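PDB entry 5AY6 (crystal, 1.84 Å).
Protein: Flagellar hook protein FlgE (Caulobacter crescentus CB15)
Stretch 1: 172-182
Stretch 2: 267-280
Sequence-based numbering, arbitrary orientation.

Stretch 1 (172-182) PLSDSKGGQRT
Stretch 2 267-280: TWADALGIDEQEVQ

Stretch 1 is a β-hairpin: strands 172-174 and 180-182 pair through L173 N to R181 O (2.7 Å) and R181 N to L173 O (2.8 Å), joined by a type I turn from D175 to G178. Stretch 2 is largely irregular, with helical angles at 270-272 and positive phi at G273 (59/39), before strand 277-280, which runs at 133° to strand 172-174 with the axes 10.0 Å apart. S176 lies nearest I274 (CA to CA 5.7 Å).

Three direct hydrogen bonds join the stretches. Q277 NE2 donates to S174 O (2.9 Å), D275 N to S176 OG (2.9 Å; S176 chi1 p), and K177 NZ, at the end of an extended mttt chain, to L272 O (3.0 Å). Water 1 links S176 N (2.9 Å) to D275 O (2.9 Å) and Q277 OE1 (3.0 Å).

D175 (chi1 p) organises the turn: its OD1 accepts from K177 N and G179 N, both at 2.8 Å, while OD2 forms a salt bridge with R181 NE (3.1 Å).

Thus held, the R181 guanidinium carries L272 CD2 over one face (3.6 Å from NH2) and I274 CD1 at its edge (3.8 Å from NE); R181 CD approaches W268 CZ3 obliquely (3.7 Å). L173 (mt) CD1 meets V279 (t) CG2 at 4.1 Å.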

# COMPACT_ATOMS: atom_id res chain seq x y z
N PRO A 172 -1.44 22.36 4.82
CA PRO A 172 -0.47 23.44 5.04
C PRO A 172 -0.15 23.65 6.52
O PRO A 172 -1.04 23.85 7.34
CB PRO A 172 -1.19 24.67 4.46
CG PRO A 172 -2.64 24.34 4.58
CD PRO A 172 -2.74 22.87 4.34
N LEU A 173 1.14 23.58 6.85
CA LEU A 173 1.59 23.85 8.21
C LEU A 173 2.34 25.17 8.28
O LEU A 173 3.11 25.49 7.38
CB LEU A 173 2.50 22.72 8.72
CG LEU A 173 1.99 21.28 8.74
CD1 LEU A 173 3.07 20.35 9.28
CD2 LEU A 173 0.73 21.17 9.58
N SER A 174 2.11 25.94 9.34
CA SER A 174 2.96 27.08 9.64
C SER A 174 4.07 26.61 10.58
O SER A 174 3.78 26.02 11.62
CB SER A 174 2.17 28.22 10.27
OG SER A 174 1.19 28.70 9.37
N ASP A 175 5.32 26.85 10.21
CA ASP A 175 6.42 26.37 11.03
C ASP A 175 6.77 27.38 12.11
O ASP A 175 6.06 28.37 12.29
CB ASP A 175 7.65 26.04 10.17
CG ASP A 175 8.09 27.21 9.30
OD1 ASP A 175 8.04 28.36 9.76
OD2 ASP A 175 8.51 26.95 8.15
N SER A 176 7.87 27.14 12.81
CA SER A 176 8.27 28.00 13.92
C SER A 176 8.75 29.38 13.46
O SER A 176 8.98 30.26 14.28
CB SER A 176 9.36 27.33 14.74
OG SER A 176 10.49 27.03 13.93
N LYS A 177 8.91 29.56 12.15
CA LYS A 177 9.30 30.86 11.60
C LYS A 177 8.14 31.54 10.90
O LYS A 177 8.26 32.67 10.44
CB LYS A 177 10.47 30.71 10.63
CG LYS A 177 11.79 30.38 11.30
CD LYS A 177 12.90 30.26 10.27
CE LYS A 177 14.26 30.10 10.95
NZ LYS A 177 15.36 29.89 9.96
N GLY A 178 7.01 30.84 10.80
CA GLY A 178 5.84 31.38 10.14
C GLY A 178 5.79 31.05 8.66
O GLY A 178 4.88 31.48 7.95
N GLY A 179 6.78 30.28 8.19
CA GLY A 179 6.79 29.82 6.81
C GLY A 179 5.77 28.71 6.63
O GLY A 179 5.26 28.17 7.60
N GLN A 180 5.47 28.37 5.38
CA GLN A 180 4.47 27.34 5.12
C GLN A 180 5.10 26.07 4.59
O GLN A 180 5.70 26.05 3.51
CB GLN A 180 3.40 27.85 4.15
CG GLN A 180 2.22 26.89 3.98
CD GLN A 180 1.05 27.49 3.21
OE1 GLN A 180 0.44 28.47 3.64
NE2 GLN A 180 0.74 26.90 2.06
N ARG A 181 4.99 25.00 5.38
CA ARG A 181 5.39 23.66 4.97
C ARG A 181 4.16 22.88 4.54
O ARG A 181 3.19 22.78 5.30
CB ARG A 181 6.09 22.92 6.11
CG ARG A 181 7.20 23.69 6.78
CD ARG A 181 8.49 23.59 5.99
NE ARG A 181 9.17 24.87 5.99
CZ ARG A 181 9.23 25.69 4.94
NH1 ARG A 181 8.66 25.33 3.80
NH2 ARG A 181 9.87 26.84 5.03
N THR A 182 4.18 22.32 3.34
CA THR A 182 3.04 21.55 2.89
C THR A 182 3.24 20.07 3.19
O THR A 182 4.20 19.46 2.72
CB THR A 182 2.76 21.75 1.40
OG1 THR A 182 2.45 23.12 1.15
CG2 THR A 182 1.59 20.88 0.96
N THR A 267 12.90 14.53 9.77
CA THR A 267 13.67 15.62 10.35
C THR A 267 13.72 16.77 9.35
O THR A 267 14.06 16.55 8.19
CB THR A 267 15.11 15.16 10.71
OG1 THR A 267 15.06 13.99 11.54
CG2 THR A 267 15.88 16.26 11.41
N TRP A 268 13.35 17.98 9.78
CA TRP A 268 13.34 19.15 8.90
C TRP A 268 14.71 19.39 8.26
O TRP A 268 15.74 19.20 8.90
CB TRP A 268 12.94 20.42 9.68
CG TRP A 268 11.51 20.50 10.11
CD1 TRP A 268 11.05 20.69 11.38
CD2 TRP A 268 10.35 20.43 9.27
NE1 TRP A 268 9.68 20.74 11.39
CE2 TRP A 268 9.22 20.58 10.10
CE3 TRP A 268 10.16 20.25 7.90
CZ2 TRP A 268 7.92 20.56 9.61
CZ3 TRP A 268 8.86 20.23 7.41
CH2 TRP A 268 7.76 20.38 8.27
N ALA A 269 14.71 19.80 7.00
CA ALA A 269 15.95 20.12 6.31
C ALA A 269 16.72 21.19 7.09
O ALA A 269 16.12 22.11 7.64
CB ALA A 269 15.67 20.59 4.89
N ASP A 270 18.03 21.03 7.16
CA ASP A 270 18.90 22.01 7.81
C ASP A 270 18.64 23.45 7.41
O ASP A 270 18.56 24.35 8.27
CB ASP A 270 20.36 21.70 7.50
CG ASP A 270 21.31 22.72 8.12
OD1 ASP A 270 21.14 23.07 9.31
OD2 ASP A 270 22.22 23.19 7.40
N ALA A 271 18.53 23.68 6.11
CA ALA A 271 18.38 25.02 5.54
C ALA A 271 17.17 25.77 6.07
O ALA A 271 17.20 26.99 6.21
CB ALA A 271 18.30 24.93 4.02
N LEU A 272 16.10 25.04 6.39
CA LEU A 272 14.89 25.66 6.90
C LEU A 272 15.12 26.26 8.29
O LEU A 272 14.55 27.29 8.63
CB LEU A 272 13.73 24.65 6.94
CG LEU A 272 13.40 23.99 5.61
CD1 LEU A 272 12.37 22.88 5.78
CD2 LEU A 272 12.90 25.02 4.60
N GLY A 273 15.96 25.59 9.08
CA GLY A 273 16.34 26.08 10.40
C GLY A 273 15.17 26.26 11.35
O GLY A 273 15.14 27.22 12.12
N ILE A 274 14.22 25.34 11.29
CA ILE A 274 12.99 25.44 12.07
C ILE A 274 12.90 24.38 13.15
O ILE A 274 13.63 23.38 13.12
CB ILE A 274 11.75 25.34 11.16
CG1 ILE A 274 11.81 24.06 10.32
CG2 ILE A 274 11.65 26.56 10.25
CD1 ILE A 274 10.63 23.88 9.37
N ASP A 275 12.00 24.60 14.11
CA ASP A 275 11.87 23.75 15.30
C ASP A 275 11.12 22.46 15.06
O ASP A 275 10.43 22.29 14.06
CB ASP A 275 11.17 24.52 16.42
CG ASP A 275 11.94 25.74 16.87
OD1 ASP A 275 13.19 25.73 16.78
OD2 ASP A 275 11.30 26.72 17.33
N GLU A 276 11.25 21.54 16.01
CA GLU A 276 10.45 20.33 16.05
C GLU A 276 8.98 20.70 15.93
O GLU A 276 8.53 21.68 16.53
CB GLU A 276 10.71 19.55 17.34
CG GLU A 276 9.74 18.42 17.60
CD GLU A 276 10.15 17.60 18.81
OE1 GLU A 276 11.33 17.20 18.87
OE2 GLU A 276 9.29 17.35 19.69
N GLN A 277 8.24 19.92 15.15
CA GLN A 277 6.83 20.21 14.94
C GLN A 277 5.97 18.97 15.15
O GLN A 277 5.84 18.13 14.27
CB GLN A 277 6.62 20.77 13.53
CG GLN A 277 5.20 21.28 13.28
CD GLN A 277 5.18 22.61 12.55
OE1 GLN A 277 6.19 23.06 12.00
NE2 GLN A 277 4.01 23.26 12.54
N GLU A 278 5.38 18.89 16.34
CA GLU A 278 4.44 17.83 16.67
C GLU A 278 3.04 18.31 16.30
O GLU A 278 2.60 19.36 16.78
CB GLU A 278 4.52 17.46 18.15
CG GLU A 278 3.59 16.34 18.59
CD GLU A 278 3.75 16.01 20.06
OE1 GLU A 278 4.52 16.71 20.75
OE2 GLU A 278 3.10 15.05 20.53
N VAL A 279 2.36 17.56 15.44
CA VAL A 279 1.05 17.97 14.95
C VAL A 279 0.01 16.86 15.10
O VAL A 279 0.15 15.77 14.55
CB VAL A 279 1.10 18.37 13.46
CG1 VAL A 279 -0.18 19.09 13.07
CG2 VAL A 279 2.29 19.27 13.19
N GLN A 280 -1.04 17.15 15.86
CA GLN A 280 -2.17 16.24 15.92
C GLN A 280 -2.91 16.30 14.58
O GLN A 280 -3.18 17.38 14.06
CB GLN A 280 -3.12 16.61 17.07
CG GLN A 280 -4.40 15.81 17.06
CD GLN A 280 -5.25 16.05 18.29
OE1 GLN A 280 -4.79 16.65 19.26
NE2 GLN A 280 -6.48 15.56 18.25
O HOH W 1 8.74 24.35 13.03
O HOH W 2 17.20 29.64 12.39